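Side-chain contacts in carboxypeptidase 1 (Deinococcus radiodurans str. R1, PDB 5GIV), which probably removes amino acids one at a time from the C-terminus of peptides with broad specificity, as a zinc-dependent carboxypeptidase of the M32 family: residues Arg85-Gln88 and Val89-Asp93; Gly421-Ile424 and Gly425-Ser429; Gly487-Leu490 and Lys491-Gly495. One frame throughout, in Å; residues are numbered along the deposited sequence.

Interaction 1. Residues Arg85-Gln88 and Val89-Asp93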
ATOM      1  N   ARG A  85      22.571 -13.315 -22.299  1.00 23.85           N
ATOM      2  CA  ARG A  85      21.423 -14.032 -21.748  1.00 23.85           C
ATOM      3  C   ARG A  85      20.275 -13.077 -21.409  1.00 23.80           C
ATOM      4  O   ARG A  85      19.105 -13.401 -21.647  1.00 23.81           O
ATOM      5  CB  ARG A  85      21.859 -14.842 -20.524  1.00 23.84           C
ATOM      6  CG  ARG A  85      20.736 -15.562 -19.789  1.00 23.85           C
ATOM      7  CD  ARG A  85      20.006 -16.600 -20.632  1.00 23.91           C
ATOM      8  NE  ARG A  85      19.005 -17.264 -19.804  1.00 23.94           N
ATOM      9  CZ  ARG A  85      18.013 -18.028 -20.255  1.00 24.00           C
ATOM     10  NH1 ARG A  85      17.870 -18.248 -21.552  1.00 24.04           N
ATOM     11  NH2 ARG A  85      17.153 -18.573 -19.398  1.00 24.01           N
ATOM     12  N   MET A  86      20.582 -11.892 -20.866  1.00 35.20           N
ATOM     13  CA  MET A  86      19.538 -10.894 -20.643  1.00 35.20           C
ATOM     14  C   MET A  86      18.817 -10.574 -21.940  1.00 35.25           C
ATOM     15  O   MET A  86      17.584 -10.504 -21.984  1.00 35.27           O
ATOM     16  CB  MET A  86      20.126  -9.612 -20.056  1.00 35.16           C
ATOM     17  CG  MET A  86      20.558  -9.696 -18.612  1.00 35.14           C
ATOM     18  SD  MET A  86      21.179  -8.106 -18.022  1.00 35.13           S
ATOM     19  CE  MET A  86      19.741  -7.111 -18.323  1.00 35.15           C
ATOM     20  N   VAL A  87      19.582 -10.367 -23.014  1.00 29.29           N
ATOM     21  CA  VAL A  87      18.984 -10.064 -24.309  1.00 29.35           C
ATOM     22  C   VAL A  87      18.160 -11.241 -24.798  1.00 29.39           C
ATOM     23  O   VAL A  87      17.042 -11.069 -25.299  1.00 29.44           O
ATOM     24  CB  VAL A  87      20.086  -9.679 -25.314  1.00 29.37           C
ATOM     25  CG1 VAL A  87      19.520  -9.573 -26.717  1.00 29.45           C
ATOM     26  CG2 VAL A  87      20.721  -8.363 -24.898  1.00 29.34           C
ATOM     27  N   GLN A  88      18.680 -12.457 -24.641  1.00 37.15           N
ATOM     28  CA  GLN A  88      17.926 -13.630 -25.064  1.00 37.20           C
ATOM     29  C   GLN A  88      16.613 -13.726 -24.296  1.00 37.19           C
ATOM     30  O   GLN A  88      15.551 -13.970 -24.881  1.00 37.24           O
ATOM     31  CB  GLN A  88      18.767 -14.891 -24.876  1.00 37.23           C
ATOM     32  CG  GLN A  88      18.077 -16.153 -25.342  1.00 37.31           C
ATOM     33  CD  GLN A  88      18.869 -17.409 -25.027  1.00 37.37           C
ATOM     34  OE1 GLN A  88      19.291 -17.630 -23.889  1.00 37.35           O
ATOM     35  NE2 GLN A  88      19.101 -18.230 -26.047  1.00 37.44           N
ATOM     36  N   VAL A  89      16.672 -13.547 -22.975  1.00 27.80           N
ATOM     37  CA  VAL A  89      15.463 -13.600 -22.161  1.00 27.78           C
ATOM     38  C   VAL A  89      14.506 -12.468 -22.534  1.00 27.80           C
ATOM     39  O   VAL A  89      13.292 -12.675 -22.654  1.00 27.81           O
ATOM     40  CB  VAL A  89      15.836 -13.569 -20.667  1.00 27.73           C
ATOM     41  CG1 VAL A  89      14.607 -13.277 -19.803  1.00 27.70           C
ATOM     42  CG2 VAL A  89      16.493 -14.897 -20.264  1.00 27.75           C
ATOM     43  N   ALA A  90      15.033 -11.253 -22.708  1.00 30.09           N
ATOM     44  CA  ALA A  90      14.183 -10.134 -23.103  1.00 30.13           C
ATOM     45  C   ALA A  90      13.503 -10.395 -24.442  1.00 30.22           C
ATOM     46  O   ALA A  90      12.322 -10.070 -24.619  1.00 30.27           O
ATOM     47  CB  ALA A  90      14.995  -8.841 -23.158  1.00 30.12           C
ATOM     48  N   ARG A  91      14.231 -10.970 -25.404  1.00 43.51           N
ATOM     49  CA  ARG A  91      13.626 -11.245 -26.704  1.00 43.60           C
ATOM     50  C   ARG A  91      12.596 -12.363 -26.613  1.00 43.61           C
ATOM     51  O   ARG A  91      11.576 -12.321 -27.309  1.00 43.69           O
ATOM     52  CB  ARG A  91      14.699 -11.606 -27.742  1.00 43.64           C
ATOM     53  CG  ARG A  91      15.801 -10.570 -27.902  1.00 43.65           C
ATOM     54  CD  ARG A  91      16.068 -10.195 -29.365  1.00 43.77           C
ATOM     55  NE  ARG A  91      16.717 -11.255 -30.139  1.00 43.81           N
ATOM     56  CZ  ARG A  91      16.193 -11.827 -31.222  1.00 43.91           C
ATOM     57  NH1 ARG A  91      15.007 -11.443 -31.680  1.00 43.97           N
ATOM     58  NH2 ARG A  91      16.863 -12.786 -31.854  1.00 43.94           N
ATOM     59  N   GLN A  92      12.829 -13.360 -25.757  1.00 34.84           N
ATOM     60  CA  GLN A  92      11.823 -14.400 -25.571  1.00 34.86           C
ATOM     61  C   GLN A  92      10.559 -13.829 -24.939  1.00 34.84           C
ATOM     62  O   GLN A  92       9.446 -14.178 -25.349  1.00 34.89           O
ATOM     63  CB  GLN A  92      12.387 -15.543 -24.728  1.00 34.84           C
ATOM     64  CG  GLN A  92      13.471 -16.339 -25.441  1.00 34.88           C
ATOM     65  CD  GLN A  92      14.192 -17.334 -24.537  1.00 34.89           C
ATOM     66  OE1 GLN A  92      13.920 -17.423 -23.334  1.00 34.86           O
ATOM     67  NE2 GLN A  92      15.136 -18.071 -25.114  1.00 34.93           N
ATOM     68  N   ASP A  93      10.708 -12.951 -23.937  1.00 27.22           N
ATOM     69  CA  ASP A  93       9.539 -12.277 -23.379  1.00 27.21           C
ATOM     70  C   ASP A  93       8.890 -11.396 -24.438  1.00 27.29           C
ATOM     71  O   ASP A  93       7.663 -11.384 -24.594  1.00 27.33           O
ATOM     72  CB  ASP A  93       9.922 -11.425 -22.165  1.00 27.15           C
ATOM     73  CG  ASP A  93      10.500 -12.240 -21.015  1.00 27.10           C
ATOM     74  OD1 ASP A  93      10.351 -13.483 -20.988  1.00 27.12           O
ATOM     75  OD2 ASP A  93      11.095 -11.616 -20.110  1.00 27.06           O
TER
HETATM   76  O   HOH W   1      15.706 -19.894 -22.345  1.00 30.16           O
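Arg85 lays one face of its guanidinium over the CG2 methyl of Val89, four residues on. That carbon stands 3.4 Å above the guanidinium plane, over its centre, and lies 3.5 Å from Arg85 CZ. The bend at chi2 (62°) turns the chain forward along the helix, so that the flat group comes over the valine methyl. In its plane the guanidinium also makes polar contacts: NH1 donates to OE1 of Gln88 at 2.8 Å, the donor lying 46° out of the amide carbonyl plane and so not on a lone pair. Arg85 thus meets Val89 at i+4 and Gln88 at i+3, and water 1, accepting from Arg85 NH1 and donating to Gln92 OE1 at 3.2 Å, carries it on to a residue seven along helix 81-99. Gln88 and Gln92 run side by side, their amide planes 29° apart, with Gln92 NE2 3.5 Å from Gln88 CG. With an alanine in place of Arg85, the Val89 methyl would probably lose its flat cover and Gln88 OE1 its donor, leaving that amide free to turn. Arg85 NH2 also bonds to the backbone of Arg468, whose side chain forms a salt bridge with Asp93; Val87 and Ala90 pack on Trp17 of helix 8-36.

Interaction 2. Residues Gly421-Ile424 and Gly425-Ser429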
ATOM      1  N   GLY A 421       2.919 -27.259 -11.183  1.00 20.77           N
ATOM      2  CA  GLY A 421       4.020 -26.581 -10.519  1.00 20.75           C
ATOM      3  C   GLY A 421       4.079 -26.840  -9.021  1.00 20.80           C
ATOM      4  O   GLY A 421       5.167 -26.904  -8.441  1.00 20.85           O
ATOM      5  N   TYR A 422       2.919 -26.988  -8.371  1.00 19.47           N
ATOM      6  CA  TYR A 422       2.921 -27.278  -6.942  1.00 19.51           C
ATOM      7  C   TYR A 422       3.608 -28.608  -6.660  1.00 19.66           C
ATOM      8  O   TYR A 422       4.380 -28.731  -5.702  1.00 19.72           O
ATOM      9  CB  TYR A 422       1.491 -27.300  -6.398  1.00 19.47           C
ATOM     10  CG  TYR A 422       0.745 -25.991  -6.550  1.00 19.36           C
ATOM     11  CD1 TYR A 422       1.116 -24.868  -5.820  1.00 19.34           C
ATOM     12  CD2 TYR A 422      -0.353 -25.892  -7.390  1.00 19.32           C
ATOM     13  CE1 TYR A 422       0.439 -23.678  -5.939  1.00 19.25           C
ATOM     14  CE2 TYR A 422      -1.041 -24.704  -7.523  1.00 19.23           C
ATOM     15  CZ  TYR A 422      -0.642 -23.595  -6.793  1.00 19.21           C
ATOM     16  OH  TYR A 422      -1.323 -22.400  -6.920  1.00 19.15           O
ATOM     17  N   THR A 423       3.340 -29.621  -7.486  1.00 17.21           N
ATOM     18  CA  THR A 423       3.952 -30.926  -7.262  1.00 17.20           C
ATOM     19  C   THR A 423       5.409 -30.928  -7.692  1.00 17.23           C
ATOM     20  O   THR A 423       6.258 -31.540  -7.036  1.00 17.23           O
ATOM     21  CB  THR A 423       3.168 -32.009  -7.996  1.00 17.19           C
ATOM     22  OG1 THR A 423       1.924 -32.225  -7.323  1.00 17.16           O
ATOM     23  CG2 THR A 423       3.953 -33.316  -8.048  1.00 17.19           C
ATOM     24  N   ILE A 424       5.710 -30.232  -8.781  1.00 17.98           N
ATOM     25  CA  ILE A 424       7.097 -30.057  -9.180  1.00 18.02           C
ATOM     26  C   ILE A 424       7.889 -29.410  -8.054  1.00 18.00           C
ATOM     27  O   ILE A 424       9.017 -29.812  -7.762  1.00 18.10           O
ATOM     28  CB  ILE A 424       7.157 -29.251 -10.494  1.00 17.89           C
ATOM     29  CG1 ILE A 424       6.408 -30.010 -11.591  1.00 17.93           C
ATOM     30  CG2 ILE A 424       8.596 -28.970 -10.899  1.00 17.90           C
ATOM     31  CD1 ILE A 424       6.272 -29.237 -12.878  1.00 17.85           C
ATOM     32  N   GLY A 425       7.308 -28.405  -7.397  1.00 18.77           N
ATOM     33  CA  GLY A 425       7.984 -27.787  -6.267  1.00 18.77           C
ATOM     34  C   GLY A 425       8.223 -28.765  -5.133  1.00 18.92           C
ATOM     35  O   GLY A 425       9.283 -28.757  -4.505  1.00 18.98           O
ATOM     36  N   ASN A 426       7.243 -29.623  -4.856  1.00 18.52           N
ATOM     37  CA  ASN A 426       7.428 -30.625  -3.812  1.00 18.66           C
ATOM     38  C   ASN A 426       8.616 -31.526  -4.137  1.00 18.82           C
ATOM     39  O   ASN A 426       9.449 -31.826  -3.268  1.00 18.93           O
ATOM     40  CB  ASN A 426       6.160 -31.461  -3.645  1.00 18.67           C
ATOM     41  CG  ASN A 426       5.101 -30.769  -2.817  1.00 18.55           C
ATOM     42  OD1 ASN A 426       5.405 -29.953  -1.940  1.00 18.52           O
ATOM     43  ND2 ASN A 426       3.843 -31.125  -3.063  1.00 18.50           N
ATOM     44  N   VAL A 427       8.693 -31.992  -5.387  1.00 24.04           N
ATOM     45  CA  VAL A 427       9.789 -32.869  -5.784  1.00 24.21           C
ATOM     46  C   VAL A 427      11.122 -32.144  -5.633  1.00 24.18           C
ATOM     47  O   VAL A 427      12.046 -32.627  -4.963  1.00 24.33           O
ATOM     48  CB  VAL A 427       9.575 -33.362  -7.226  1.00 24.21           C
ATOM     49  CG1 VAL A 427      10.747 -34.198  -7.684  1.00 24.37           C
ATOM     50  CG2 VAL A 427       8.276 -34.146  -7.338  1.00 24.24           C
ATOM     51  N   LEU A 428      11.223 -30.950  -6.222  1.00 20.91           N
ATOM     52  CA  LEU A 428      12.494 -30.238  -6.246  1.00 20.88           C
ATOM     53  C   LEU A 428      12.945 -29.808  -4.856  1.00 20.89           C
ATOM     54  O   LEU A 428      14.150 -29.661  -4.622  1.00 20.93           O
ATOM     55  CB  LEU A 428      12.391 -29.030  -7.174  1.00 20.67           C
ATOM     56  CG  LEU A 428      12.379 -29.334  -8.670  1.00 20.66           C
ATOM     57  CD1 LEU A 428      12.254 -28.054  -9.475  1.00 20.47           C
ATOM     58  CD2 LEU A 428      13.646 -30.087  -9.069  1.00 20.79           C
ATOM     59  N   SER A 429      12.014 -29.627  -3.916  1.00 20.80           N
ATOM     60  CA  SER A 429      12.396 -29.180  -2.579  1.00 20.81           C
ATOM     61  C   SER A 429      13.394 -30.140  -1.938  1.00 21.02           C
ATOM     62  O   SER A 429      14.414 -29.712  -1.386  1.00 21.03           O
ATOM     63  CB  SER A 429      11.155 -29.016  -1.693  1.00 20.77           C
ATOM     64  OG  SER A 429      10.539 -30.257  -1.401  1.00 20.90           O
TER
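Ile424 and Leu428 run side by side in the same direction, one turn apart on helix 420-439, and meet through Ile424 CG2 and Leu428 CD1 at 4.0 Å. Ile424 CG2 lies anti to the backbone N (the CG1 branch has chi1 -60°), which sets this methyl beside the carbonyl carbon. The close packing is against the backbone: Val427 CG2 sits 3.3 Å from Thr423 O, and Leu428 CG 3.5 Å from Ile424 O. The backbone bond from Leu428 N to Ile424 O is 2.9 Å long, with an N-H...O angle of 170°. By contrast, the meeting of Thr423 and Val427 is loose, with their CG2 methyls 4.5 Å apart; both residues are buried, and Thr423 also packs on Phe176 and Leu179 of helix 169-193. Asn426 lays its amide beside the preceding turn, with ND2 3.6 Å from Tyr422 O, while the polar bond of ND2 goes to Asn358 OD1, which also bonds to the hydroxyl of Thr423. Ser429 OG donates to Asn426 O at 2.7 Å, turning its hydroxyl back onto the helix. The more open end is Tyr422, partly exposed, on the zinc side: it leaves the helix away from the following turn, and its side chain comes within about 5 Å of the zinc ion (nearest atoms). Its hydroxyl bonds to His409, and it touches Glu296, which with His266 and His270 holds the metal in the HExxH-type site of this metallopeptidase.

Interaction 3. Residues Gly487-Leu490 and Lys491-Gly495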
ATOM      1  N   GLY A 487      13.511 -39.127  -6.891  1.00 20.95           N
ATOM      2  CA  GLY A 487      14.263 -39.984  -6.013  1.00 21.19           C
ATOM      3  C   GLY A 487      14.446 -39.383  -4.639  1.00 21.15           C
ATOM      4  O   GLY A 487      13.981 -39.926  -3.635  1.00 21.25           O
ATOM      5  N   PRO A 488      15.141 -38.245  -4.568  1.00 18.57           N
ATOM      6  CA  PRO A 488      15.387 -37.634  -3.250  1.00 18.53           C
ATOM      7  C   PRO A 488      14.103 -37.344  -2.497  1.00 18.41           C
ATOM      8  O   PRO A 488      14.050 -37.498  -1.268  1.00 18.47           O
ATOM      9  CB  PRO A 488      16.164 -36.353  -3.599  1.00 18.35           C
ATOM     10  CG  PRO A 488      16.766 -36.634  -4.954  1.00 18.37           C
ATOM     11  CD  PRO A 488      15.767 -37.489  -5.666  1.00 18.44           C
ATOM     12  N   TYR A 489      13.058 -36.943  -3.224  1.00 23.25           N
ATOM     13  CA  TYR A 489      11.762 -36.662  -2.616  1.00 23.11           C
ATOM     14  C   TYR A 489      11.161 -37.908  -1.983  1.00 23.27           C
ATOM     15  O   TYR A 489      10.737 -37.880  -0.824  1.00 23.25           O
ATOM     16  CB  TYR A 489      10.827 -36.075  -3.676  1.00 22.91           C
ATOM     17  CG  TYR A 489       9.431 -35.715  -3.211  1.00 22.76           C
ATOM     18  CD1 TYR A 489       9.231 -34.826  -2.157  1.00 22.64           C
ATOM     19  CD2 TYR A 489       8.309 -36.198  -3.884  1.00 22.72           C
ATOM     20  CE1 TYR A 489       7.952 -34.476  -1.751  1.00 22.50           C
ATOM     21  CE2 TYR A 489       7.028 -35.850  -3.490  1.00 22.57           C
ATOM     22  CZ  TYR A 489       6.855 -34.984  -2.426  1.00 22.46           C
ATOM     23  OH  TYR A 489       5.589 -34.627  -2.038  1.00 22.32           O
ATOM     24  N   LEU A 490      11.114 -39.018  -2.726  1.00 22.97           N
ATOM     25  CA  LEU A 490      10.507 -40.228  -2.182  1.00 23.11           C
ATOM     26  C   LEU A 490      11.347 -40.805  -1.055  1.00 23.30           C
ATOM     27  O   LEU A 490      10.805 -41.336  -0.078  1.00 23.34           O
ATOM     28  CB  LEU A 490      10.296 -41.262  -3.284  1.00 23.26           C
ATOM     29  CG  LEU A 490       9.332 -40.825  -4.392  1.00 23.06           C
ATOM     30  CD1 LEU A 490       9.191 -41.909  -5.446  1.00 23.21           C
ATOM     31  CD2 LEU A 490       7.959 -40.417  -3.814  1.00 22.86           C
ATOM     32  N   LYS A 491      12.669 -40.698  -1.158  1.00 23.05           N
ATOM     33  CA  LYS A 491      13.516 -41.174  -0.073  1.00 23.22           C
ATOM     34  C   LYS A 491      13.263 -40.386   1.206  1.00 23.06           C
ATOM     35  O   LYS A 491      13.182 -40.964   2.295  1.00 23.14           O
ATOM     36  CB  LYS A 491      14.988 -41.059  -0.458  1.00 23.36           C
ATOM     37  CG  LYS A 491      15.897 -41.543   0.651  1.00 23.56           C
ATOM     38  CD  LYS A 491      17.371 -41.389   0.327  1.00 23.70           C
ATOM     39  CE  LYS A 491      18.191 -41.768   1.562  1.00 23.89           C
ATOM     40  NZ  LYS A 491      19.643 -41.413   1.466  1.00 23.98           N
ATOM     41  N   TYR A 492      13.105 -39.063   1.082  1.00 20.69           N
ATOM     42  CA  TYR A 492      12.880 -38.215   2.246  1.00 20.54           C
ATOM     43  C   TYR A 492      11.573 -38.568   2.948  1.00 20.46           C
ATOM     44  O   TYR A 492      11.535 -38.695   4.175  1.00 20.47           O
ATOM     45  CB  TYR A 492      12.901 -36.739   1.827  1.00 20.33           C
ATOM     46  CG  TYR A 492      12.030 -35.837   2.680  1.00 20.13           C
ATOM     47  CD1 TYR A 492      12.367 -35.565   3.998  1.00 20.15           C
ATOM     48  CD2 TYR A 492      10.888 -35.238   2.158  1.00 19.94           C
ATOM     49  CE1 TYR A 492      11.594 -34.749   4.778  1.00 19.99           C
ATOM     50  CE2 TYR A 492      10.099 -34.411   2.934  1.00 19.79           C
ATOM     51  CZ  TYR A 492      10.457 -34.171   4.249  1.00 19.81           C
ATOM     52  OH  TYR A 492       9.683 -33.363   5.048  1.00 19.66           O
ATOM     53  N   LEU A 493      10.488 -38.724   2.188  1.00 20.62           N
ATOM     54  CA  LEU A 493       9.191 -38.998   2.799  1.00 20.52           C
ATOM     55  C   LEU A 493       9.157 -40.393   3.411  1.00 20.73           C
ATOM     56  O   LEU A 493       8.751 -40.570   4.571  1.00 20.69           O
ATOM     57  CB  LEU A 493       8.089 -38.836   1.755  1.00 20.39           C
ATOM     58  CG  LEU A 493       7.837 -37.420   1.245  1.00 20.17           C
ATOM     59  CD1 LEU A 493       6.835 -37.465   0.105  1.00 20.08           C
ATOM     60  CD2 LEU A 493       7.341 -36.530   2.375  1.00 20.02           C
ATOM     61  N   ARG A 494       9.620 -41.397   2.654  1.00 21.71           N
ATOM     62  CA  ARG A 494       9.651 -42.759   3.176  1.00 21.88           C
ATOM     63  C   ARG A 494      10.445 -42.817   4.475  1.00 21.95           C
ATOM     64  O   ARG A 494      10.016 -43.446   5.451  1.00 21.96           O
ATOM     65  CB  ARG A 494      10.263 -43.690   2.132  1.00 22.12           C
ATOM     66  CG  ARG A 494       9.349 -43.995   0.961  1.00 22.08           C
ATOM     67  CD  ARG A 494      10.059 -44.819  -0.107  1.00 22.33           C
ATOM     68  NE  ARG A 494       9.123 -45.340  -1.103  1.00 22.33           N
ATOM     69  CZ  ARG A 494       9.419 -45.525  -2.390  1.00 22.42           C
ATOM     70  NH1 ARG A 494      10.630 -45.226  -2.855  1.00 22.53           N
ATOM     71  NH2 ARG A 494       8.499 -46.009  -3.217  1.00 22.40           N
ATOM     72  N   GLY A 495      11.585 -42.130   4.521  1.00 24.26           N
ATOM     73  CA  GLY A 495      12.377 -42.120   5.739  1.00 24.32           C
ATOM     74  C   GLY A 495      11.688 -41.385   6.874  1.00 24.10           C
ATOM     75  O   GLY A 495      11.658 -41.861   8.013  1.00 24.12           O
TER
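Leu490, Tyr489 and Leu493 account for most of the surface buried in this contact, and they meet the next or preceding turn in different ways. Leu493 places its CD1 methyl over one face of the Tyr489 ring, 3.8 Å from the centroid and 24° off the ring normal, a CH-pi contact. The methyl is offset toward the rim on the hydroxyl side, as its 3.5 Å approach to Tyr489 CZ indicates. The tyrosine torsion explains the meeting: with CG anti to the backbone N (chi1 -180°) and so beside the carbonyl carbon, the ring is directed to where Leu493 CD1 crosses its face. Leu493 CG also rests 3.6 Å from Tyr489 O, the carbonyl that accepts the bond from Leu493 N at 3.1 Å.

Leu490 is covered mainly near its backbone. Its CB lies beneath one face of the Arg494 guanidinium, with NH1 of that arginine 4.0 Å away, and Arg494 CG passes 3.2 Å from Leu490 O. In the arginine CG lies beside the backbone N (chi1 -74°), directing the chain back, and the extended run from CG to NE brings the flat end over the leucine CB. Arg494 is exposed, yet touches Ala182 of helix 169-193.

The buried edge lies among other helices. Tyr489 reaches Asn426, Val427 and Ala430 of helix 420-439 and bonds through its hydroxyl to Asn358 of helix 357-372. Leu179 of helix 169-193 touches both Tyr489 and Leu490, and Leu183 of that helix meets Leu493, so the start of helix 487-501 is packed against three helices.

All three interactions lie within single helices and rest mainly on i to i+4 neighbours; interaction 1 adds an i+3 bond and a water bridge. Interaction 2 is the core case, centred about 9 Å from the centre of the chain: buried beside the zinc site, with an apolar Ile-Leu pair and polar side chains satisfied by bonds. Interactions 1 and 3 are partly buried, centred about 24 and 21 Å from it. Interaction 1 joins charged and amide groups outside to apolar residues inside; interaction 3 combines a methyl-on-ring contact with an exposed arginine. Interactions 2 and 3 touch, with Tyr489 CD1 3.2 Å from Asn426 O, and both reach Asn358 and helix 169-193. Interaction 1 stands apart, its nearest atoms about 15 Å from interaction 2.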